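Local coordinates for protein putative drug/sodium antiporter (Escherichia coli, PDB 4Z3N) that is a membrane transporter of the MATE family that transports the genotoxin colibactin and probably works as an antiporter, at residues Met261-Met264 with Leu265-Leu268; Ile116-Ala119 with Leu120-Ile124. One frame throughout, in Å; residues are numbered along the deposited sequence.

Contact 1 (Met261-Met264 with Leu265-Leu268); sequences MAQM and LMQL
Met-266 folds back on Ala-262 and Gln-263, and Gln-267 lies beside the Gln-263 carbonyl, one turn earlier in helix 250-284, a predicted transmembrane helix of this MATE transporter. The backbone is plain alpha-helix. Each amide N-H from Leu-265 to Leu-268 bonds to the carbonyl four residues back, for example Leu-265 N to Met-261 O at 2.9 Å.

The apolar contact is made by the end of Met-266. Its chain runs straight to SD and then bends (chi3 -85°). This turns CE back along the helix, where it lies 4.2 Å from Ala-262 CB. Helix 402-413 packs on the same side chain through Val-406 and Thr-409.

The polar groups belong to Gln-263 and Gln-267. Gln-263 crosses Met-266 at about a right angle, and its amide is held at both ends: OE1 accepts from Gln-397 NE2, and NE2 donates to Asn-86 OD1. These two bonds should fix the amide's rotation and join three helices. Gln-267 touches Ala-83 and Asn-86 of helix 75-101 and lies near a bound monoolein. The methyl CE of Met-266 also meets the Gln-263 amide, 3.4 Å from OE1.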
loop_
_atom_site.group_PDB
_atom_site.type_symbol
_atom_site.label_atom_id
_atom_site.label_comp_id
_atom_site.label_asym_id
_atom_site.label_seq_id
_atom_site.Cartn_x
_atom_site.Cartn_y
_atom_site.Cartn_z
ATOM N N MET A 261 -12.422 4.874 2.971
ATOM C CA MET A 261 -11.941 5.188 4.298
ATOM C C MET A 261 -11.597 3.939 5.089
ATOM O O MET A 261 -10.783 3.992 6.007
ATOM C CB MET A 261 -12.955 6.037 5.038
ATOM C CG MET A 261 -12.656 7.505 4.874
ATOM S SD MET A 261 -13.906 8.483 5.701
ATOM C CE MET A 261 -13.414 10.123 5.171
ATOM N N ALA A 262 -12.212 2.818 4.730
ATOM C CA ALA A 262 -11.850 1.548 5.331
ATOM C C ALA A 262 -10.396 1.241 4.964
ATOM O O ALA A 262 -9.641 0.698 5.755
ATOM C CB ALA A 262 -12.798 0.436 4.873
ATOM N N GLN A 263 -10.007 1.639 3.759
ATOM C CA GLN A 263 -8.666 1.383 3.249
ATOM C C GLN A 263 -7.644 2.170 4.047
ATOM O O GLN A 263 -6.539 1.697 4.300
ATOM C CB GLN A 263 -8.572 1.749 1.767
ATOM C CG GLN A 263 -7.228 1.417 1.115
ATOM C CD GLN A 263 -7.007 -0.072 0.924
ATOM O OE1 GLN A 263 -7.835 -0.889 1.317
ATOM N NE2 GLN A 263 -5.887 -0.429 0.309
ATOM N N MET A 264 -8.028 3.381 4.436
ATOM C CA MET A 264 -7.188 4.235 5.256
ATOM C C MET A 264 -7.104 3.699 6.676
ATOM O O MET A 264 -6.064 3.745 7.314
ATOM C CB MET A 264 -7.729 5.653 5.258
ATOM C CG MET A 264 -7.826 6.240 3.893
ATOM S SD MET A 264 -8.639 7.826 4.026
ATOM C CE MET A 264 -9.146 8.126 2.321
ATOM N N LEU A 265 -8.222 3.187 7.165
ATOM C CA LEU A 265 -8.273 2.644 8.498
ATOM C C LEU A 265 -7.349 1.432 8.616
ATOM O O LEU A 265 -6.738 1.190 9.661
ATOM C CB LEU A 265 -9.709 2.273 8.831
ATOM C CG LEU A 265 -9.995 2.027 10.303
ATOM C CD1 LEU A 265 -9.631 3.279 11.112
ATOM C CD2 LEU A 265 -11.461 1.627 10.467
ATOM N N MET A 266 -7.251 0.672 7.530
ATOM C CA MET A 266 -6.417 -0.523 7.477
ATOM C C MET A 266 -4.917 -0.189 7.424
ATOM O O MET A 266 -4.109 -0.903 8.003
ATOM C CB MET A 266 -6.816 -1.384 6.274
ATOM C CG MET A 266 -8.126 -2.143 6.476
ATOM S SD MET A 266 -8.625 -3.160 5.056
ATOM C CE MET A 266 -9.485 -1.950 4.057
ATOM N N GLN A 267 -4.553 0.877 6.716
ATOM C CA GLN A 267 -3.183 1.367 6.720
ATOM C C GLN A 267 -2.803 1.711 8.147
ATOM O O GLN A 267 -1.689 1.437 8.614
ATOM C CB GLN A 267 -3.032 2.620 5.867
ATOM C CG GLN A 267 -3.794 2.615 4.594
ATOM C CD GLN A 267 -3.065 1.875 3.526
ATOM O OE1 GLN A 267 -2.690 0.713 3.707
ATOM N NE2 GLN A 267 -2.824 2.548 2.402
ATOM N N LEU A 268 -3.755 2.341 8.825
ATOM C CA LEU A 268 -3.560 2.800 10.177
ATOM C C LEU A 268 -3.248 1.607 11.083
ATOM O O LEU A 268 -2.202 1.574 11.733
ATOM C CB LEU A 268 -4.797 3.565 10.636
ATOM C CG LEU A 268 -4.718 4.481 11.850
ATOM C CD1 LEU A 268 -3.431 5.306 11.835
ATOM C CD2 LEU A 268 -5.955 5.383 11.872
#

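Contact 2 (Ile116-Ala119 with Leu120-Ile124); sequences IIIA and LFFAI
Residues Ile-116 to Ile-124 form regular alpha-helix, in which Leu-120 N, Phe-121 N, Phe-122 N and Ala-123 N bond to the carbonyl oxygens of Ile-116, Ile-117, Ile-118 and Ala-119, with Phe-121 N to Ile-117 O at 3.1 Å. The segment belongs to helix 107-132, a predicted transmembrane helix of the MATE fold.

Two isoleucine-phenylalanine pairs carry the side-chain contact, each spaced i to i+4. In both, the side chains lie side by side and point the same way. Ile-117 meets Phe-121 through its CG2 branch, which is 4.1 Å from Phe-121 CD1 and as close to CE1. CG2 of Ile-117 is anti to the backbone N, while CG1 takes the place beside that N. The methyl therefore lies next to the following turn, and the longer branch leads away.

Ile-118 repeats the pattern with Phe-122, its CG2 lying 4.1 Å from Phe-122 CD2. The two pairs differ in their surroundings. Ile-117 and Phe-121 are both exposed, though Ile-117 touches Tyr-253 of helix 250-284. Ile-118 is buried against Phe-256 of that helix, and Phe-122 is partly exposed and packs on its Met-261 and Met-264. Ala-119, Leu-120 and Ala-123 touch helix 162-177, at Met-166 and Val-170, Phe-163 and Val-162 respectively, and Ala-119 also meets Ile-88 of helix 75-101.

Each ring also turns an edge to the carbonyl oxygen of its isoleucine partner, which lies near the ring plane. Phe-121 CD1 is 3.4 Å from Ile-117 O, and Phe-122 CD2 is 3.5 Å from Ile-118 O.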
loop_
_atom_site.group_PDB
_atom_site.type_symbol
_atom_site.label_atom_id
_atom_site.label_comp_id
_atom_site.label_asym_id
_atom_site.label_seq_id
_atom_site.Cartn_x
_atom_site.Cartn_y
_atom_site.Cartn_z
ATOM N N ILE A 116 -13.588 12.758 -7.861
ATOM C CA ILE A 116 -12.848 14.010 -7.889
ATOM C C ILE A 116 -13.225 14.926 -6.718
ATOM O O ILE A 116 -12.339 15.509 -6.069
ATOM C CB ILE A 116 -13.067 14.727 -9.240
ATOM C CG1 ILE A 116 -12.278 14.000 -10.330
ATOM C CG2 ILE A 116 -12.625 16.187 -9.178
ATOM C CD1 ILE A 116 -12.659 14.395 -11.732
ATOM N N ILE A 117 -14.526 15.039 -6.443
ATOM C CA ILE A 117 -15.031 15.904 -5.370
ATOM C C ILE A 117 -14.525 15.458 -3.997
ATOM O O ILE A 117 -14.151 16.279 -3.151
ATOM C CB ILE A 117 -16.577 15.933 -5.352
ATOM C CG1 ILE A 117 -17.109 16.733 -6.544
ATOM C CG2 ILE A 117 -17.109 16.517 -4.039
ATOM C CD1 ILE A 117 -18.611 16.839 -6.589
ATOM N N ILE A 118 -14.519 14.148 -3.787
ATOM C CA ILE A 118 -14.028 13.571 -2.547
ATOM C C ILE A 118 -12.541 13.882 -2.377
ATOM O O ILE A 118 -12.074 14.243 -1.294
ATOM C CB ILE A 118 -14.290 12.044 -2.522
ATOM C CG1 ILE A 118 -15.748 11.775 -2.133
ATOM C CG2 ILE A 118 -13.354 11.339 -1.552
ATOM C CD1 ILE A 118 -16.243 10.374 -2.475
ATOM N N ALA A 119 -11.804 13.748 -3.472
ATOM C CA ALA A 119 -10.382 14.038 -3.495
ATOM C C ALA A 119 -10.138 15.506 -3.174
ATOM O O ALA A 119 -9.162 15.857 -2.517
ATOM C CB ALA A 119 -9.792 13.684 -4.860
ATOM N N LEU A 120 -11.031 16.369 -3.651
ATOM C CA LEU A 120 -10.891 17.796 -3.416
ATOM C C LEU A 120 -11.049 18.146 -1.930
ATOM O O LEU A 120 -10.157 18.775 -1.339
ATOM C CB LEU A 120 -11.898 18.566 -4.268
ATOM C CG LEU A 120 -11.929 20.100 -4.171
ATOM C CD1 LEU A 120 -10.558 20.734 -4.342
ATOM C CD2 LEU A 120 -12.889 20.618 -5.224
ATOM N N PHE A 121 -12.166 17.732 -1.324
ATOM C CA PHE A 121 -12.428 18.027 0.093
ATOM C C PHE A 121 -11.352 17.457 1.006
ATOM O O PHE A 121 -11.010 18.026 2.046
ATOM C CB PHE A 121 -13.790 17.483 0.514
ATOM C CG PHE A 121 -14.923 18.429 0.264
ATOM C CD1 PHE A 121 -15.408 18.631 -1.016
ATOM C CD2 PHE A 121 -15.514 19.113 1.313
ATOM C CE1 PHE A 121 -16.473 19.507 -1.247
ATOM C CE2 PHE A 121 -16.575 19.988 1.086
ATOM C CZ PHE A 121 -17.058 20.179 -0.197
ATOM N N PHE A 122 -10.834 16.302 0.619
ATOM C CA PHE A 122 -9.780 15.676 1.381
ATOM C C PHE A 122 -8.544 16.560 1.313
ATOM O O PHE A 122 -7.848 16.712 2.307
ATOM C CB PHE A 122 -9.496 14.256 0.868
ATOM C CG PHE A 122 -9.949 13.173 1.808
ATOM C CD1 PHE A 122 -9.137 12.768 2.863
ATOM C CD2 PHE A 122 -11.182 12.564 1.642
ATOM C CE1 PHE A 122 -9.551 11.769 3.739
ATOM C CE2 PHE A 122 -11.611 11.564 2.511
ATOM C CZ PHE A 122 -10.795 11.162 3.561
ATOM N N ALA A 123 -8.296 17.182 0.163
ATOM C CA ALA A 123 -7.117 18.056 0.022
ATOM C C ALA A 123 -7.254 19.362 0.825
ATOM O O ALA A 123 -6.308 19.817 1.458
ATOM C CB ALA A 123 -6.847 18.367 -1.462
ATOM N N ILE A 124 -8.446 19.952 0.786
ATOM C CA ILE A 124 -8.774 21.134 1.584
ATOM C C ILE A 124 -8.669 20.894 3.099
ATOM O O ILE A 124 -7.982 21.622 3.808
ATOM C CB ILE A 124 -10.199 21.630 1.283
ATOM C CG1 ILE A 124 -10.335 22.047 -0.182
ATOM C CG2 ILE A 124 -10.566 22.767 2.217
ATOM C CD1 ILE A 124 -11.761 22.448 -0.572
#

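Each contact spans about two turns of a predicted transmembrane helix, one in each MatE region of the sequence. Their centres are about 17 Å apart. Contact 1 is closer to the middle of the chain, about 10 Å from its centre, against about 20 Å for contact 2. Each mixes buried and exposed residues. The chemistry differs: contact 1 has methionines and two glutamines, of which Gln-263 is hydrogen-bonded to two other helices, while contact 2 has isoleucine-phenylalanine pairs and no polar side chain. The helices meet directly at the ring of Phe-122, with Met-264 CE 3.7 Å from Phe-122 CZ. Both contacts also touch helix 75-101, where Ile-84 meets Met-264 and Phe-122.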